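PDB 6M6T: 4-alpha-glucanotransferase from Streptococcus agalactiae, which is an amylomaltase, or disproportionating enzyme, a glucanotransferase built on a TIM-barrel-type fold of eight parallel strands. Local coordinates for residues E399-G403 and M448-L452. Residues are numbered along the deposited sequence; the frame is centred on the assembly and turned at random.
Sequences EVING and MQDLL
Ile-401 and Asp-450 bring the two backbones nearest, their CA atoms 6.2 Å apart, where the opening turn of helix 401-404 faces the short helix 448-451. Val-400 holds the N-cap position of the first helix; the second directly follows barrel strand 443-447 and gives way at Leu-452. The carboxylate of Asp-450 makes the one hydrogen bond across the contact: Ile-401 N donates to Asp-450 OD1 over 2.9 Å, moderately bent at 147° and arriving from above the carboxylate plane, 45° out of it. CG of Asp-450 lies anti to its carbonyl carbon (chi1 -52°), which carries the carboxylate across to that amide. Ile-401 runs its CG1-CD1 arm crosswise past the same group, CG1 and CD1 passing beside Asp-450 OD2, while Val-400 CB borders Asp-450 OD1. Val-400 CG1 then meets the CB and CG of Gln-449 at 3.9 Å; the amide of Gln-449 turns elsewhere, its NE2 bonding Ser-458 O. Thr-429 and Val-432 of helix 428-438 also touch Ile-401. Asp-450 thus ties the segment after strand 389-392 to the one after strand 443-447; if ionised, its buried carboxylate, set at a helix N-terminus among aliphatic groups, is probably eased by the Ile-401 N-H.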
loop_
_atom_site.group_PDB
_atom_site.type_symbol
_atom_site.label_atom_id
_atom_site.label_comp_id
_atom_site.label_asym_id
_atom_site.label_seq_id
_atom_site.Cartn_x
_atom_site.Cartn_y
_atom_site.Cartn_z
ATOM N N GLU A 399 7.530 1.433 -14.534
ATOM C CA GLU A 399 7.990 2.752 -14.920
ATOM C C GLU A 399 6.802 3.685 -15.137
ATOM O O GLU A 399 5.677 3.248 -15.353
ATOM C CB GLU A 399 8.823 2.646 -16.188
ATOM C CG GLU A 399 9.817 1.515 -16.126
ATOM C CD GLU A 399 10.301 1.085 -17.488
ATOM O OE1 GLU A 399 9.664 0.172 -18.084
ATOM O OE2 GLU A 399 11.309 1.670 -17.959
ATOM N N VAL A 400 7.048 4.990 -15.044
ATOM C CA VAL A 400 6.060 5.919 -15.561
ATOM C C VAL A 400 6.050 5.785 -17.076
ATOM O O VAL A 400 7.064 5.418 -17.685
ATOM C CB VAL A 400 6.356 7.366 -15.130
ATOM C CG1 VAL A 400 6.534 7.445 -13.620
ATOM C CG2 VAL A 400 7.570 7.891 -15.876
ATOM N N ILE A 401 4.892 6.070 -17.692
ATOM C CA ILE A 401 4.720 5.867 -19.136
ATOM C C ILE A 401 5.825 6.566 -19.915
ATOM O O ILE A 401 6.384 6.010 -20.875
ATOM C CB ILE A 401 3.331 6.356 -19.600
ATOM C CG1 ILE A 401 2.220 5.478 -19.032
ATOM C CG2 ILE A 401 3.249 6.400 -21.130
ATOM C CD1 ILE A 401 0.878 6.127 -19.125
ATOM N N ASN A 402 6.150 7.802 -19.525
ATOM C CA ASN A 402 7.241 8.498 -20.185
ATOM C C ASN A 402 8.528 7.717 -20.082
ATOM O O ASN A 402 9.337 7.735 -21.018
ATOM C CB ASN A 402 7.424 9.878 -19.589
ATOM C CG ASN A 402 6.583 10.894 -20.282
ATOM O OD1 ASN A 402 6.278 10.748 -21.466
ATOM N ND2 ASN A 402 6.189 11.936 -19.559
ATOM N N GLY A 403 8.725 7.018 -18.961
ATOM C CA GLY A 403 9.913 6.192 -18.813
ATOM C C GLY A 403 9.834 4.899 -19.607
ATOM O O GLY A 403 10.793 4.512 -20.278
ATOM N N MET A 448 -1.191 9.156 -11.322
ATOM C CA MET A 448 -1.108 10.614 -11.268
ATOM C C MET A 448 0.198 11.149 -11.855
ATOM O O MET A 448 0.236 12.295 -12.322
ATOM C CB MET A 448 -1.290 11.095 -9.820
ATOM C CG MET A 448 -1.141 12.604 -9.613
ATOM S SD MET A 448 -2.421 13.576 -10.436
ATOM C CE MET A 448 -3.868 12.914 -9.680
ATOM N N GLN A 449 1.261 10.342 -11.872
ATOM C CA GLN A 449 2.486 10.758 -12.551
ATOM C C GLN A 449 2.213 11.071 -14.013
ATOM O O GLN A 449 2.523 12.169 -14.496
ATOM C CB GLN A 449 3.555 9.670 -12.445
ATOM C CG GLN A 449 4.370 9.661 -11.171
ATOM C CD GLN A 449 3.699 8.853 -10.077
ATOM O OE1 GLN A 449 2.456 8.822 -9.959
ATOM N NE2 GLN A 449 4.513 8.179 -9.274
ATOM N N ASP A 450 1.605 10.111 -14.727
ATOM C CA ASP A 450 1.436 10.212 -16.178
ATOM C C ASP A 450 0.391 11.247 -16.570
ATOM O O ASP A 450 0.504 11.862 -17.634
ATOM C CB ASP A 450 1.069 8.844 -16.737
ATOM C CG ASP A 450 2.041 7.766 -16.292
ATOM O OD1 ASP A 450 3.266 8.050 -16.313
ATOM O OD2 ASP A 450 1.587 6.650 -15.918
ATOM N N LEU A 451 -0.621 11.459 -15.735
ATOM C CA LEU A 451 -1.556 12.552 -15.972
ATOM C C LEU A 451 -0.841 13.902 -16.061
ATOM O O LEU A 451 -1.213 14.752 -16.875
ATOM C CB LEU A 451 -2.609 12.568 -14.876
ATOM C CG LEU A 451 -3.648 13.634 -15.114
ATOM C CD1 LEU A 451 -4.838 13.020 -15.817
ATOM C CD2 LEU A 451 -4.031 14.237 -13.786
ATOM N N LEU A 452 0.196 14.113 -15.252
ATOM C CA LEU A 452 0.999 15.332 -15.333
ATOM C C LEU A 452 2.216 15.193 -16.237
ATOM O O LEU A 452 3.058 16.100 -16.251
ATOM C CB LEU A 452 1.471 15.769 -13.946
ATOM C CG LEU A 452 0.437 15.613 -12.838
ATOM C CD1 LEU A 452 1.136 15.644 -11.479
ATOM C CD2 LEU A 452 -0.654 16.674 -12.939
#